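Local coordinates for protein 4-alpha-glucanotransferase (PDB 1TZ7) that belongs to the amylomaltase family of glucanotransferases and is built around an eight-stranded parallel beta/alpha barrel elaborated by helical and antiparallel-sheet insertions, at residues S79-F84 with P231-D237; A85-I91 with V201-F206; E99-K103 with K130-R136; P274-W278 with F311-E316. One frame throughout, in Å; residues are numbered along the deposited sequence.

Contact 1 of 4, residues S79-F84 with P231-D237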
# COMPACT_ATOMS: atom_id res chain seq x y z
N SER A 79 6.65 -5.64 -0.08
CA SER A 79 7.87 -6.33 0.35
C SER A 79 9.03 -5.35 0.48
O SER A 79 9.85 -5.20 -0.44
CB SER A 79 8.22 -7.45 -0.63
OG SER A 79 9.15 -8.34 -0.06
N SER A 80 9.09 -4.68 1.63
CA SER A 80 9.97 -3.53 1.82
C SER A 80 10.93 -3.79 2.97
O SER A 80 10.65 -4.60 3.85
CB SER A 80 9.13 -2.27 2.12
OG SER A 80 9.95 -1.14 2.34
N ASN A 81 12.06 -3.09 2.97
CA ASN A 81 12.98 -3.15 4.10
C ASN A 81 12.55 -2.24 5.28
O ASN A 81 13.30 -2.07 6.24
CB ASN A 81 14.43 -2.84 3.66
CG ASN A 81 14.57 -1.47 2.98
OD1 ASN A 81 13.77 -0.56 3.21
ND2 ASN A 81 15.59 -1.33 2.14
N SER A 82 11.35 -1.66 5.20
CA SER A 82 10.78 -0.89 6.32
C SER A 82 9.28 -0.64 6.15
O SER A 82 8.84 -0.18 5.09
CB SER A 82 11.51 0.45 6.47
OG SER A 82 10.95 1.21 7.53
N LEU A 83 8.51 -0.93 7.20
CA LEU A 83 7.07 -0.66 7.20
C LEU A 83 6.77 0.78 7.59
O LEU A 83 5.61 1.21 7.58
CB LEU A 83 6.35 -1.62 8.16
CG LEU A 83 6.44 -3.11 7.82
CD1 LEU A 83 5.90 -3.96 8.96
CD2 LEU A 83 5.69 -3.41 6.52
N PHE A 84 7.81 1.53 7.95
CA PHE A 84 7.64 2.89 8.45
C PHE A 84 8.14 3.94 7.44
O PHE A 84 7.54 4.99 7.29
CB PHE A 84 8.38 3.05 9.78
CG PHE A 84 7.71 2.35 10.93
CD1 PHE A 84 7.85 0.98 11.11
CD2 PHE A 84 6.92 3.07 11.83
CE1 PHE A 84 7.22 0.33 12.18
CE2 PHE A 84 6.29 2.42 12.89
CZ PHE A 84 6.44 1.06 13.06
N PRO A 231 6.17 -7.53 7.45
CA PRO A 231 7.39 -7.01 6.85
C PRO A 231 8.12 -8.11 6.10
O PRO A 231 7.79 -9.28 6.29
CB PRO A 231 8.21 -6.57 8.06
CG PRO A 231 7.81 -7.52 9.14
CD PRO A 231 6.35 -7.85 8.88
N SER A 232 9.08 -7.75 5.27
CA SER A 232 9.99 -8.73 4.70
C SER A 232 11.01 -9.16 5.77
O SER A 232 11.27 -8.42 6.72
CB SER A 232 10.72 -8.16 3.48
OG SER A 232 11.55 -7.08 3.84
N TYR A 233 11.56 -10.35 5.62
CA TYR A 233 12.60 -10.82 6.52
C TYR A 233 13.79 -9.88 6.49
O TYR A 233 14.42 -9.62 7.52
CB TYR A 233 13.05 -12.24 6.15
CG TYR A 233 14.15 -12.77 7.03
CD1 TYR A 233 15.38 -13.14 6.49
CD2 TYR A 233 13.98 -12.88 8.40
CE1 TYR A 233 16.40 -13.62 7.30
CE2 TYR A 233 14.99 -13.36 9.22
CZ TYR A 233 16.19 -13.73 8.66
OH TYR A 233 17.19 -14.20 9.46
N SER A 234 14.10 -9.37 5.30
CA SER A 234 15.17 -8.40 5.11
C SER A 234 14.65 -6.98 5.33
O SER A 234 14.50 -6.20 4.38
CB SER A 234 15.75 -8.52 3.70
OG SER A 234 16.27 -9.82 3.48
N SER A 235 14.38 -6.65 6.59
CA SER A 235 13.87 -5.33 6.94
C SER A 235 14.44 -4.85 8.28
O SER A 235 14.85 -5.66 9.12
CB SER A 235 12.33 -5.33 7.00
OG SER A 235 11.85 -6.07 8.10
N ALA A 236 14.47 -3.54 8.46
CA ALA A 236 14.84 -2.94 9.73
C ALA A 236 13.89 -3.39 10.85
O ALA A 236 14.26 -3.42 12.00
CB ALA A 236 14.84 -1.43 9.62
N ASP A 237 12.66 -3.74 10.47
CA ASP A 237 11.62 -4.08 11.46
C ASP A 237 11.90 -5.40 12.16
O ASP A 237 11.76 -5.51 13.37
CB ASP A 237 10.26 -4.13 10.78
CG ASP A 237 9.93 -2.86 10.03
OD1 ASP A 237 9.78 -2.92 8.80
OD2 ASP A 237 9.83 -1.75 10.59
O HOH W 1 11.45 0.30 9.70

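Contact 2 of 4, residues A85-I91 with V201-F206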
# COMPACT_ATOMS: atom_id res chain seq x y z
N ALA A 85 9.24 3.63 6.76
CA ALA A 85 9.92 4.61 5.92
C ALA A 85 9.11 4.90 4.64
O ALA A 85 8.23 4.14 4.27
CB ALA A 85 11.31 4.12 5.56
N GLY A 86 9.44 6.02 4.00
CA GLY A 86 8.89 6.34 2.70
C GLY A 86 9.83 5.97 1.56
O GLY A 86 11.03 5.80 1.75
N ASN A 87 9.26 5.86 0.36
CA ASN A 87 9.99 5.39 -0.82
C ASN A 87 10.59 6.58 -1.59
O ASN A 87 9.86 7.42 -2.10
CB ASN A 87 9.01 4.62 -1.73
CG ASN A 87 9.72 3.79 -2.78
OD1 ASN A 87 10.95 3.70 -2.81
ND2 ASN A 87 8.93 3.17 -3.66
N TYR A 88 11.93 6.64 -1.66
CA TYR A 88 12.62 7.85 -2.12
C TYR A 88 12.40 8.13 -3.62
O TYR A 88 12.58 9.27 -4.06
CB TYR A 88 14.13 7.78 -1.78
CG TYR A 88 14.96 6.87 -2.69
CD1 TYR A 88 15.51 7.34 -3.88
CD2 TYR A 88 15.22 5.55 -2.32
CE1 TYR A 88 16.28 6.52 -4.70
CE2 TYR A 88 15.99 4.71 -3.14
CZ TYR A 88 16.52 5.20 -4.32
OH TYR A 88 17.28 4.38 -5.13
N VAL A 89 12.02 7.11 -4.39
CA VAL A 89 11.77 7.28 -5.83
C VAL A 89 10.47 8.05 -6.10
O VAL A 89 10.22 8.48 -7.22
CB VAL A 89 11.74 5.92 -6.59
CG1 VAL A 89 13.09 5.24 -6.52
CG2 VAL A 89 10.64 5.02 -6.04
N LEU A 90 9.65 8.22 -5.05
CA LEU A 90 8.41 9.00 -5.16
C LEU A 90 8.64 10.49 -4.89
O LEU A 90 7.71 11.28 -4.95
CB LEU A 90 7.36 8.46 -4.19
CG LEU A 90 7.07 6.96 -4.26
CD1 LEU A 90 6.02 6.58 -3.23
CD2 LEU A 90 6.62 6.56 -5.65
N ILE A 91 9.87 10.85 -4.58
CA ILE A 91 10.19 12.24 -4.27
C ILE A 91 10.21 13.09 -5.54
O ILE A 91 10.73 12.67 -6.57
CB ILE A 91 11.55 12.33 -3.53
CG1 ILE A 91 11.39 11.84 -2.09
CG2 ILE A 91 12.06 13.77 -3.55
CD1 ILE A 91 12.71 11.64 -1.35
N VAL A 201 16.95 11.93 3.50
CA VAL A 201 16.09 11.38 2.45
C VAL A 201 14.66 11.20 2.97
O VAL A 201 13.69 11.53 2.29
CB VAL A 201 16.64 10.02 1.92
CG1 VAL A 201 15.60 9.31 1.05
CG2 VAL A 201 17.92 10.23 1.13
N GLN A 202 14.54 10.67 4.19
CA GLN A 202 13.23 10.50 4.82
C GLN A 202 12.58 11.84 5.13
O GLN A 202 11.38 12.01 4.99
CB GLN A 202 13.37 9.67 6.10
CG GLN A 202 13.70 8.21 5.85
CD GLN A 202 12.74 7.56 4.89
OE1 GLN A 202 11.55 7.52 5.14
NE2 GLN A 202 13.25 7.07 3.77
N PHE A 203 13.39 12.80 5.57
CA PHE A 203 12.93 14.17 5.81
C PHE A 203 12.27 14.74 4.55
O PHE A 203 11.14 15.23 4.59
CB PHE A 203 14.12 15.04 6.24
CG PHE A 203 13.79 16.51 6.34
CD1 PHE A 203 14.24 17.41 5.36
CD2 PHE A 203 13.06 17.01 7.40
CE1 PHE A 203 13.96 18.77 5.46
CE2 PHE A 203 12.77 18.38 7.49
CZ PHE A 203 13.22 19.25 6.52
N VAL A 204 12.99 14.66 3.43
CA VAL A 204 12.49 15.19 2.16
C VAL A 204 11.17 14.53 1.78
O VAL A 204 10.25 15.20 1.32
CB VAL A 204 13.51 14.98 1.01
CG1 VAL A 204 12.88 15.35 -0.34
CG2 VAL A 204 14.77 15.81 1.26
N PHE A 205 11.07 13.22 1.98
CA PHE A 205 9.88 12.47 1.59
C PHE A 205 8.68 12.90 2.43
O PHE A 205 7.61 13.18 1.89
CB PHE A 205 10.09 10.96 1.74
CG PHE A 205 8.85 10.15 1.46
CD1 PHE A 205 8.63 9.60 0.21
CD2 PHE A 205 7.90 9.95 2.46
CE1 PHE A 205 7.48 8.87 -0.05
CE2 PHE A 205 6.75 9.22 2.20
CZ PHE A 205 6.55 8.67 0.94
N PHE A 206 8.86 12.93 3.74
CA PHE A 206 7.76 13.12 4.67
C PHE A 206 7.27 14.57 4.65
O PHE A 206 6.09 14.84 4.88
CB PHE A 206 8.18 12.72 6.09
CG PHE A 206 7.95 11.26 6.40
CD1 PHE A 206 8.88 10.30 6.00
CD2 PHE A 206 6.82 10.85 7.08
CE1 PHE A 206 8.67 8.95 6.28
CE2 PHE A 206 6.61 9.50 7.37
CZ PHE A 206 7.53 8.56 6.96

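Contact 3 of 4, residues E99-K103 with K130-R136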
# COMPACT_ATOMS: atom_id res chain seq x y z
N GLU A 99 14.89 24.71 -3.93
CA GLU A 99 15.59 24.98 -2.68
C GLU A 99 17.10 25.15 -2.91
O GLU A 99 17.88 25.14 -1.96
CB GLU A 99 15.33 23.85 -1.67
CG GLU A 99 14.92 24.33 -0.28
CD GLU A 99 13.51 24.91 -0.25
OE1 GLU A 99 13.34 26.02 0.28
OE2 GLU A 99 12.59 24.25 -0.76
N ASP A 100 17.49 25.31 -4.18
CA ASP A 100 18.90 25.53 -4.55
C ASP A 100 19.82 24.42 -4.02
O ASP A 100 20.94 24.68 -3.58
CB ASP A 100 19.38 26.91 -4.05
CG ASP A 100 19.10 28.01 -5.04
OD1 ASP A 100 19.96 28.90 -5.20
OD2 ASP A 100 18.05 28.08 -5.71
N LEU A 101 19.34 23.18 -4.08
CA LEU A 101 20.14 22.02 -3.70
C LEU A 101 20.68 21.29 -4.93
O LEU A 101 21.65 20.54 -4.84
CB LEU A 101 19.32 21.06 -2.84
CG LEU A 101 18.71 21.67 -1.57
CD1 LEU A 101 17.74 20.69 -0.93
CD2 LEU A 101 19.80 22.07 -0.58
N ILE A 102 20.03 21.51 -6.08
CA ILE A 102 20.56 21.03 -7.36
C ILE A 102 20.42 22.11 -8.43
O ILE A 102 19.65 23.06 -8.28
CB ILE A 102 19.81 19.74 -7.81
CG1 ILE A 102 18.30 19.97 -7.84
CG2 ILE A 102 20.16 18.58 -6.90
CD1 ILE A 102 17.55 18.99 -8.71
N LYS A 103 21.18 21.96 -9.51
CA LYS A 103 21.11 22.88 -10.65
C LYS A 103 20.03 22.42 -11.63
O LYS A 103 19.56 21.29 -11.56
CB LYS A 103 22.46 22.97 -11.36
CG LYS A 103 23.56 23.59 -10.50
CD LYS A 103 24.87 23.75 -11.29
CE LYS A 103 25.52 25.10 -11.03
NZ LYS A 103 26.82 25.24 -11.74
N LYS A 130 23.47 14.59 -4.25
CA LYS A 130 23.96 15.91 -4.61
C LYS A 130 23.29 16.98 -3.75
O LYS A 130 23.92 17.96 -3.35
CB LYS A 130 23.68 16.19 -6.10
CG LYS A 130 24.43 17.39 -6.66
CD LYS A 130 24.49 17.34 -8.19
CE LYS A 130 25.60 16.42 -8.69
NZ LYS A 130 26.51 17.10 -9.66
N ALA A 131 22.00 16.78 -3.46
CA ALA A 131 21.24 17.73 -2.65
C ALA A 131 21.73 17.73 -1.20
O ALA A 131 21.77 18.78 -0.55
CB ALA A 131 19.75 17.39 -2.70
N PHE A 132 22.11 16.56 -0.71
CA PHE A 132 22.59 16.42 0.66
C PHE A 132 23.92 17.16 0.87
O PHE A 132 24.20 17.65 1.96
CB PHE A 132 22.76 14.94 1.01
CG PHE A 132 23.20 14.69 2.42
CD1 PHE A 132 22.40 15.08 3.49
CD2 PHE A 132 24.42 14.08 2.69
CE1 PHE A 132 22.81 14.86 4.79
CE2 PHE A 132 24.82 13.85 3.99
CZ PHE A 132 24.02 14.25 5.04
N LYS A 133 24.74 17.22 -0.19
CA LYS A 133 26.02 17.95 -0.14
C LYS A 133 25.79 19.45 0.01
O LYS A 133 26.48 20.12 0.78
CB LYS A 133 26.84 17.68 -1.40
CG LYS A 133 27.29 16.23 -1.56
CD LYS A 133 28.43 16.11 -2.57
CE LYS A 133 29.38 14.98 -2.21
NZ LYS A 133 28.77 13.64 -2.44
N ASN A 134 24.82 19.97 -0.74
CA ASN A 134 24.51 21.41 -0.72
C ASN A 134 23.51 21.75 0.38
O ASN A 134 22.75 22.71 0.26
CB ASN A 134 23.96 21.85 -2.08
CG ASN A 134 24.93 21.60 -3.20
OD1 ASN A 134 24.69 20.78 -4.08
ND2 ASN A 134 26.05 22.32 -3.19
N PHE A 135 23.52 20.96 1.45
CA PHE A 135 22.54 21.10 2.52
C PHE A 135 23.27 21.22 3.87
O PHE A 135 24.43 20.81 4.00
CB PHE A 135 21.58 19.92 2.51
CG PHE A 135 20.44 20.04 3.49
CD1 PHE A 135 19.32 20.82 3.18
CD2 PHE A 135 20.47 19.37 4.70
CE1 PHE A 135 18.27 20.93 4.09
CE2 PHE A 135 19.42 19.48 5.60
CZ PHE A 135 18.32 20.26 5.29
N ARG A 136 22.57 21.75 4.86
CA ARG A 136 22.88 23.08 5.37
C ARG A 136 22.09 23.34 6.65
O ARG A 136 22.65 23.74 7.67
CB ARG A 136 22.51 24.13 4.32
CG ARG A 136 23.69 24.74 3.58
CD ARG A 136 23.38 25.15 2.13
NE ARG A 136 23.84 26.51 1.82
CZ ARG A 136 23.51 27.18 0.71
NH1 ARG A 136 23.97 28.41 0.52
NH2 ARG A 136 22.72 26.62 -0.21

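Contact 4 of 4, residues P274-W278 with F311-E316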
# COMPACT_ATOMS: atom_id res chain seq x y z
N PRO A 274 8.65 -13.85 7.51
CA PRO A 274 8.58 -14.51 8.81
C PRO A 274 7.23 -14.22 9.47
O PRO A 274 6.72 -13.12 9.31
CB PRO A 274 9.72 -13.86 9.60
CG PRO A 274 9.88 -12.52 8.98
CD PRO A 274 9.54 -12.67 7.53
N VAL A 275 6.66 -15.20 10.16
CA VAL A 275 5.37 -15.00 10.81
C VAL A 275 5.57 -14.37 12.17
O VAL A 275 6.66 -14.42 12.74
CB VAL A 275 4.59 -16.34 10.97
CG1 VAL A 275 4.36 -16.98 9.61
CG2 VAL A 275 5.32 -17.29 11.92
N TYR A 276 4.52 -13.75 12.68
CA TYR A 276 4.56 -13.12 13.99
C TYR A 276 4.53 -14.18 15.09
O TYR A 276 3.79 -15.16 15.00
CB TYR A 276 3.36 -12.17 14.16
CG TYR A 276 3.44 -10.91 13.30
CD1 TYR A 276 2.37 -10.53 12.49
CD2 TYR A 276 4.57 -10.09 13.32
CE1 TYR A 276 2.42 -9.38 11.71
CE2 TYR A 276 4.63 -8.93 12.54
CZ TYR A 276 3.55 -8.58 11.74
OH TYR A 276 3.60 -7.44 10.96
N ASN A 277 5.34 -13.97 16.12
CA ASN A 277 5.12 -14.62 17.40
C ASN A 277 4.09 -13.84 18.22
O ASN A 277 4.45 -12.98 19.03
CB ASN A 277 6.43 -14.72 18.18
CG ASN A 277 6.32 -15.59 19.41
OD1 ASN A 277 6.17 -16.80 19.31
ND2 ASN A 277 6.39 -14.98 20.57
N TRP A 278 2.82 -14.13 18.00
CA TRP A 278 1.73 -13.29 18.49
C TRP A 278 1.64 -13.27 20.01
O TRP A 278 1.16 -12.31 20.61
CB TRP A 278 0.39 -13.73 17.90
CG TRP A 278 0.10 -13.09 16.58
CD1 TRP A 278 0.15 -13.67 15.35
CD2 TRP A 278 -0.30 -11.73 16.36
NE1 TRP A 278 -0.18 -12.76 14.38
CE2 TRP A 278 -0.46 -11.56 14.97
CE3 TRP A 278 -0.53 -10.64 17.20
CZ2 TRP A 278 -0.85 -10.35 14.40
CZ3 TRP A 278 -0.92 -9.42 16.62
CH2 TRP A 278 -1.08 -9.29 15.25
N PHE A 311 -5.50 -11.79 11.24
CA PHE A 311 -5.66 -11.37 12.64
C PHE A 311 -6.53 -12.37 13.41
O PHE A 311 -6.50 -12.41 14.64
CB PHE A 311 -6.27 -9.97 12.71
CG PHE A 311 -5.37 -8.88 12.17
CD1 PHE A 311 -5.77 -8.09 11.10
CD2 PHE A 311 -4.13 -8.64 12.75
CE1 PHE A 311 -4.94 -7.09 10.61
CE2 PHE A 311 -3.30 -7.64 12.25
CZ PHE A 311 -3.71 -6.87 11.18
N GLU A 312 -7.31 -13.17 12.68
CA GLU A 312 -8.07 -14.27 13.28
C GLU A 312 -7.25 -15.56 13.28
O GLU A 312 -7.15 -16.25 14.28
CB GLU A 312 -9.38 -14.49 12.53
CG GLU A 312 -10.35 -15.46 13.21
CD GLU A 312 -10.08 -16.92 12.85
OE1 GLU A 312 -10.25 -17.79 13.73
OE2 GLU A 312 -9.70 -17.18 11.69
N ALA A 313 -6.67 -15.88 12.12
CA ALA A 313 -5.77 -17.03 11.99
C ALA A 313 -4.91 -16.87 10.74
O ALA A 313 -5.36 -16.36 9.72
CB ALA A 313 -6.58 -18.33 11.91
N TYR A 314 -3.66 -17.32 10.82
CA TYR A 314 -2.72 -17.16 9.72
C TYR A 314 -2.10 -18.49 9.31
O TYR A 314 -1.93 -19.39 10.13
CB TYR A 314 -1.62 -16.16 10.10
CG TYR A 314 -0.70 -16.63 11.21
CD1 TYR A 314 0.50 -17.25 10.92
CD2 TYR A 314 -1.04 -16.44 12.55
CE1 TYR A 314 1.35 -17.68 11.93
CE2 TYR A 314 -0.21 -16.86 13.56
CZ TYR A 314 0.99 -17.48 13.25
OH TYR A 314 1.82 -17.91 14.25
N TRP A 315 -1.76 -18.59 8.03
CA TRP A 315 -1.16 -19.79 7.49
C TRP A 315 0.35 -19.81 7.78
O TRP A 315 1.07 -18.88 7.41
CB TRP A 315 -1.42 -19.88 5.98
CG TRP A 315 -1.03 -21.19 5.36
CD1 TRP A 315 0.00 -21.41 4.50
CD2 TRP A 315 -1.67 -22.46 5.54
NE1 TRP A 315 0.05 -22.73 4.14
CE2 TRP A 315 -0.97 -23.40 4.76
CE3 TRP A 315 -2.77 -22.90 6.29
CZ2 TRP A 315 -1.33 -24.75 4.71
CZ3 TRP A 315 -3.13 -24.24 6.23
CH2 TRP A 315 -2.41 -25.14 5.45
N GLU A 316 0.80 -20.86 8.44
CA GLU A 316 2.17 -20.97 8.92
C GLU A 316 2.83 -22.24 8.35
O GLU A 316 2.36 -23.34 8.60
CB GLU A 316 2.17 -21.03 10.44
CG GLU A 316 3.54 -21.12 11.08
CD GLU A 316 3.46 -21.24 12.59
OE1 GLU A 316 3.42 -20.20 13.27
OE2 GLU A 316 3.45 -22.38 13.09

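Contact 1 of 4, residues S79-F84 with P231-D237
Ser80, Asn81 and Leu83 meet Ser232, Ala236 and Asp237 in a buried, largely polar contact between a loop and the start of a helix. Residues 79-84 belong to the long connection after barrel strand 60-62; residues 231-237 follow strand 222-227, its neighbour in the parallel sheet, and lead into helix 236-240. Such pairing shows how an irregular loop can be joined to a turn and the first residues of a helix by offering carbonyls to well-placed donors. Ser80 O receives Ser232 OG at 2.6 Å, the hydroxyl lying well above the carbonyl plane. Asn81 O takes the N-H of Ala236 in the first helical turn, with Asn81 O to Ala236 N 2.9 Å and 163° at the hydrogen. Just before it, Ser235 holds the N-cap position. Its side chain caps a backbone N-H just beyond, while Ser235 OG donates to Ser232 O at 2.8 Å, in the carbonyl plane, a bond that probably steadies the turn. Asp237 reaches back across the contact: OD1 accepts from Leu83 N at 2.9 Å on its syn side, only slightly out of the carboxylate plane. OD2 lies at the edge of the Phe84 ring, 3.4 Å from CD1, and accepts from a water. The apolar share falls to Leu83, whose CD1 rests 3.6 Å from Pro231 CB, while Trp288 and Arg292 of helix 287-297 also touch this leucine. Backbone carbonyls and an N-H of a largely buried loop thus find partners without strand pairing, and the carboxylate, set in the first turn of a helix, is probably stabilised as an anion.

Contact 2 of 4, residues A85-I91 with V201-F206
Gly86 lies over the ring of Phe205: the alpha carbon of the glycine sits above the centre of one phenyl face, 3.6 Å from Gly86 CA to the ring centroid, in a CH-pi contact only 11° off the ring normal. Having no side chain, Gly86 offers a shallow hollow into which the ring can descend. Phe205 is sent there by its first torsion, with CG opposite the backbone N (chi1 175°). The same ring reaches on past the glycine, its CD1 coming within 3.4 Å of Asn87 O, while Leu90 CB and Ile91 CG1 lie at its edge. Beside this bump, the chain of Gln202 bends at chi2 and returns its amide to the backbone of the same glycine. Gly86 N donates to Gln202 OE1 at 2.8 Å, in the carbonyl plane on a lone pair, and Gln202 NE2 donates to Gly86 O at 3.3 Å, both nearly straight. The amide thereby reads one residue at two points and is held against rotation. Further along, Ile91 fits into the groove between successive turns of the helix: CG2 is 3.7 Å from Val204 CG1, and CD1 lies 3.8 Å from Val201 O and 4.1 Å from Phe205 CB. Tyr88 closes this end with its CB 3.5 Å from Val201 CG1. The loop is thus sandwiched among helices, with helix 192-218 on this contact, helix 117-133 touching Tyr88 and Val89, and helix 149-165 touching Ala85 and Gln202.

Contact 3 of 4, residues E99-K103 with K130-R136
Leu101 has CG anti to its carbonyl carbon (chi1 -57°); with CD1 trans to CA (chi2 171°), the other methyl, CD2, is the branch turned to the end of helix 117-133. From the other segment, Phe135 has CG opposite its backbone N (chi1 -174°), and its ring receives that methyl at the edge, in the ring plane, with Leu101 CD2 4.0 Å from Phe135 CD1. The methyl also comes tightly against the backbone, 3.1 Å from Asn134 O. Nearer the main chain, Leu101 CB lies alongside the methyl of Ala131, 3.7 Å between the two CB atoms. Leu101 O faces the same residue, meeting Ala131 CA at 3.6 Å in a CA-H...O contact. Ile102 adds looser packing on Lys130 and Ala131 through CG2, whereas Asp100 and Arg136 stand at the outer margin. Leu96 of helix 94-98 touches Leu101, Ile102 and Ala131 alike. Helix 94-98 ends in a Schellman motif: Asp100, with positive phi, is the C-prime residue, and Leu101 N returns to Leu96 O; the packing of Leu101 on Leu96 is the apolar contact that goes with it.

Contact 4 of 4, residues P274-W278 with F311-E316
Val275 opens the contact by laying its branched carbon against the ring of Tyr314, CB to CE1 3.6 Å, the two side chains crossing at about a right angle. The setting is a four-stranded antiparallel sheet with strands in the order 269-274, 255-259, 313-318, 328-331. The chain leaving its edge strand packs here on residues of strand 313-318, two places over, and Val275 also touches Phe255 and Ala257 of the strand between. One branch of the valine, CG2, stands 3.7 Å from Glu316 OE1, so aliphatic surface lies beside a carboxylate. Tyr276 contributes its backbone, with O 3.5 Å from Tyr314 OH; its ring points elsewhere, and its hydroxyl bonds to Met229 O. Its CB lies above one face of the Trp278 indole. Past Asn277, the N-cap of helix 278-283, Trp278 works with both ends. Its five-membered part brings CD1 to 3.7 Å from Tyr314 CE2, the two ring planes inclined at 47°. Its six-membered part puts CH2 at the edge of the Phe311 ring, 4.0 Å from CD2 and in the phenyl plane. Leu337 of helix 334-344 touches Trp278 and Phe311 alike. The Tyr314 ring is flanked by Val275 and Trp278. Beside the aromatic packing a polar cluster forms: Glu316 has salt bridges with Lys246 at OE1 and Arg328 at OE2, and Tyr314 OH, itself bonded to Lys246, donates to Glu316 OE1 at 3.0 Å, approaching on the anti side and tilted 31° out of the carboxylate plane.

Contacts 2, 1 and 4 touch in succession across the molecule, while contact 3 stands apart. Contacts 1 and 2 use consecutive pieces of a single connection, residues 79-91; their centres are about 15 Å apart and they touch where Phe84 O lies 3.6 Å from Phe206 CZ. Contact 1 also meets contact 4 through Pro231 CD and Tyr276 OH, 3.5 Å apart, which joins the barrel loops to the antiparallel sheet. Contact 3 lies at the helical periphery, its centre about 16 Å from that of contact 2 and its nearest atoms about 5 Å away. Contacts 3 and 4, with centres about 45 Å apart, lie on opposite sides of the chain's centre.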